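Local coordinates for Alr4995 protein (Nostoc sp., PDB 6LRF) that probably combines arginine dihydrolase and ornithine cyclodeaminase activities in one bifunctional enzyme of arginine catabolism, at residues 404-412 with 429-437. Numbering follows the deposited sequence.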
loop_
_atom_site.group_PDB
_atom_site.type_symbol
_atom_site.label_atom_id
_atom_site.label_comp_id
_atom_site.label_asym_id
_atom_site.label_seq_id
_atom_site.Cartn_x
_atom_site.Cartn_y
_atom_site.Cartn_z
HETATM N N MSE B 404 5.093 -10.100 -29.262
HETATM C CA MSE B 404 4.629 -11.253 -28.515
HETATM C C MSE B 404 3.196 -11.590 -28.888
HETATM O O MSE B 404 2.447 -10.738 -29.389
HETATM C CB MSE B 404 4.733 -11.010 -27.008
HETATM C CG MSE B 404 3.761 -9.968 -26.511
HETATM SE SE MSE B 404 3.669 -9.988 -24.536
HETATM C CE MSE B 404 5.446 -10.733 -24.131
ATOM N N ASP B 405 2.846 -12.854 -28.646
ATOM C CA ASP B 405 1.481 -13.352 -28.744
ATOM C C ASP B 405 0.949 -13.314 -30.164
ATOM O O ASP B 405 -0.254 -13.155 -30.382
ATOM C CB ASP B 405 0.555 -12.569 -27.814
ATOM C CG ASP B 405 0.852 -12.833 -26.341
ATOM O OD1 ASP B 405 1.481 -13.873 -26.029
ATOM O OD2 ASP B 405 0.470 -12.001 -25.498
ATOM N N GLY B 406 1.841 -13.480 -31.131
ATOM C CA GLY B 406 1.409 -13.610 -32.513
ATOM C C GLY B 406 1.636 -15.016 -33.030
ATOM O O GLY B 406 2.144 -15.878 -32.296
ATOM N N ALA B 407 1.246 -15.244 -34.283
ATOM C CA ALA B 407 1.658 -16.428 -35.009
ATOM C C ALA B 407 2.721 -16.026 -36.025
ATOM O O ALA B 407 2.878 -14.852 -36.348
ATOM C CB ALA B 407 0.463 -17.090 -35.698
ATOM N N ILE B 408 3.463 -16.995 -36.538
ATOM C CA ILE B 408 4.463 -16.671 -37.548
ATOM C C ILE B 408 4.019 -17.230 -38.892
ATOM O O ILE B 408 3.892 -18.441 -39.058
ATOM C CB ILE B 408 5.836 -17.217 -37.158
ATOM C CG1 ILE B 408 6.255 -16.625 -35.805
ATOM C CG2 ILE B 408 6.881 -16.889 -38.219
ATOM C CD1 ILE B 408 7.628 -17.075 -35.353
ATOM N N ALA B 409 3.755 -16.333 -39.839
ATOM C CA ALA B 409 3.293 -16.721 -41.166
ATOM C C ALA B 409 4.475 -16.720 -42.133
ATOM O O ALA B 409 5.348 -15.862 -42.071
ATOM C CB ALA B 409 2.189 -15.776 -41.651
ATOM N N ILE B 410 4.503 -17.706 -43.017
ATOM C CA ILE B 410 5.599 -17.893 -43.951
ATOM C C ILE B 410 5.014 -17.799 -45.334
ATOM O O ILE B 410 4.014 -18.459 -45.634
ATOM C CB ILE B 410 6.295 -19.279 -43.804
ATOM C CG1 ILE B 410 6.704 -19.538 -42.358
ATOM C CG2 ILE B 410 7.513 -19.380 -44.739
ATOM C CD1 ILE B 410 7.708 -18.517 -41.833
ATOM N N THR B 411 5.629 -16.991 -46.182
ATOM C CA THR B 411 5.187 -16.929 -47.559
ATOM C C THR B 411 6.377 -16.789 -48.531
ATOM O O THR B 411 7.452 -16.282 -48.173
ATOM C CB THR B 411 4.155 -15.782 -47.742
ATOM O OG1 THR B 411 3.760 -15.706 -49.119
ATOM C CG2 THR B 411 4.728 -14.463 -47.310
ATOM N N GLN B 412 6.199 -17.313 -49.741
ATOM C CA GLN B 412 7.176 -17.141 -50.813
ATOM C C GLN B 412 6.759 -15.895 -51.609
ATOM O O GLN B 412 5.610 -15.772 -52.013
ATOM C CB GLN B 412 7.247 -18.394 -51.712
ATOM C CG GLN B 412 8.279 -18.327 -52.841
ATOM C CD GLN B 412 9.734 -18.376 -52.352
ATOM O OE1 GLN B 412 10.103 -19.202 -51.513
ATOM N NE2 GLN B 412 10.563 -17.489 -52.888
ATOM N N ALA B 429 -6.930 -16.816 -44.731
ATOM C CA ALA B 429 -7.033 -18.146 -45.328
ATOM C C ALA B 429 -5.973 -18.343 -46.426
ATOM O O ALA B 429 -5.760 -17.470 -47.272
ATOM C CB ALA B 429 -8.449 -18.370 -45.883
ATOM N N GLY B 430 -5.274 -19.473 -46.373
ATOM C CA GLY B 430 -4.235 -19.755 -47.339
ATOM C C GLY B 430 -2.829 -19.549 -46.816
ATOM O O GLY B 430 -1.883 -20.162 -47.311
ATOM N N GLU B 431 -2.667 -18.684 -45.818
ATOM C CA GLU B 431 -1.325 -18.439 -45.284
ATOM C C GLU B 431 -0.800 -19.672 -44.555
ATOM O O GLU B 431 -1.560 -20.392 -43.901
ATOM C CB GLU B 431 -1.312 -17.230 -44.343
ATOM C CG GLU B 431 -1.592 -15.905 -45.027
ATOM C CD GLU B 431 -1.262 -14.700 -44.142
ATOM O OE1 GLU B 431 -2.111 -14.323 -43.297
ATOM O OE2 GLU B 431 -0.163 -14.120 -44.304
ATOM N N GLN B 432 0.499 -19.914 -44.687
ATOM C CA GLN B 432 1.173 -20.989 -43.966
ATOM C C GLN B 432 1.685 -20.486 -42.615
ATOM O O GLN B 432 2.363 -19.466 -42.537
ATOM C CB GLN B 432 2.334 -21.543 -44.795
ATOM C CG GLN B 432 1.899 -22.226 -46.082
ATOM C CD GLN B 432 1.146 -23.512 -45.822
ATOM O OE1 GLN B 432 1.543 -24.319 -44.977
ATOM N NE2 GLN B 432 0.047 -23.714 -46.549
ATOM N N VAL B 433 1.357 -21.217 -41.560
ATOM C CA VAL B 433 1.687 -20.806 -40.214
ATOM C C VAL B 433 2.490 -21.897 -39.493
ATOM O O VAL B 433 2.161 -23.076 -39.572
ATOM C CB VAL B 433 0.395 -20.449 -39.426
ATOM C CG1 VAL B 433 0.661 -20.404 -37.933
ATOM C CG2 VAL B 433 -0.164 -19.095 -39.919
ATOM N N ILE B 434 3.561 -21.492 -38.811
ATOM C CA ILE B 434 4.377 -22.403 -38.019
ATOM C C ILE B 434 3.596 -23.017 -36.865
ATOM O O ILE B 434 2.933 -22.306 -36.085
ATOM C CB ILE B 434 5.622 -21.670 -37.487
ATOM C CG1 ILE B 434 6.460 -21.224 -38.681
ATOM C CG2 ILE B 434 6.422 -22.556 -36.528
ATOM C CD1 ILE B 434 7.728 -20.599 -38.317
ATOM N N VAL B 435 3.643 -24.349 -36.793
ATOM C CA VAL B 435 3.043 -25.118 -35.702
ATOM C C VAL B 435 4.155 -25.943 -35.076
ATOM O O VAL B 435 5.246 -26.043 -35.647
ATOM C CB VAL B 435 1.909 -26.051 -36.166
ATOM C CG1 VAL B 435 0.776 -25.253 -36.803
ATOM C CG2 VAL B 435 2.449 -27.094 -37.138
ATOM N N ASP B 436 3.879 -26.531 -33.916
ATOM C CA ASP B 436 4.883 -27.307 -33.184
ATOM C C ASP B 436 6.058 -26.403 -32.784
ATOM O O ASP B 436 5.902 -25.181 -32.685
ATOM C CB ASP B 436 5.360 -28.505 -34.021
ATOM C CG ASP B 436 5.811 -29.690 -33.161
ATOM O OD1 ASP B 436 6.874 -29.591 -32.499
ATOM O OD2 ASP B 436 5.111 -30.727 -33.167
ATOM N N VAL B 437 7.224 -26.989 -32.529
ATOM C CA VAL B 437 8.338 -26.232 -31.957
ATOM C C VAL B 437 9.669 -26.540 -32.629
ATOM O O VAL B 437 10.726 -26.217 -32.104
ATOM C CB VAL B 437 8.480 -26.502 -30.422
ATOM C CG1 VAL B 437 7.250 -25.987 -29.652
ATOM C CG2 VAL B 437 8.690 -27.993 -30.148
HETATM O O HOH W 1 3.010 -19.556 -35.469
#
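Ile434 holds CG1 anti to its carbonyl carbon (chi1 -63°) and is extended beyond it; in Ile408 it is CG2, opposite the backbone N, that faces it. In Ile434 this carries CD1 over to Ile408, where it lies 3.8 Å from CG2 of Ile408. CG1 of Ile434 also packs 4.1 Å from CG1 of Ile410, so this one side chain touches both isoleucines of the facing strand. Leu367 of strand 366-369, the next strand of the same sheet, touches both Ile410 and Ile434. Val433 and Ala409 point to the other face of the sheet. There CG1 of Val433, anti to its own N at chi1 164°, reaches CB of Ala407 at 4.0 Å. Strands 407-412 and 432-435 are antiparallel neighbours in a mixed sheet, in the first region of the ArgZ-like C-terminal part; their N-to-C directions make an angle of 133° rather than 180°. The pairing is short and centres on the non-hydrogen-bonded pair Ala409 and Val433, with one backbone bond on each side of it. Ile434 N donates to Ile408 O at 3.1 Å, and Ile410 N donates to Gln432 O at 2.8 Å. Both acceptors also receive a CA-H contact, Ile408 O from Val433 and Gln432 O from Ala409. Beyond this pairing the strands splay, and a water takes over. It accepts from Ile408 N and donates to Ile434 O, each at 2.8 Å. At the other end OE2 of Glu431 lies 3.9 Å from CB of Ala409, while OE1 forms a salt bridge with Lys422 of strand 416-422.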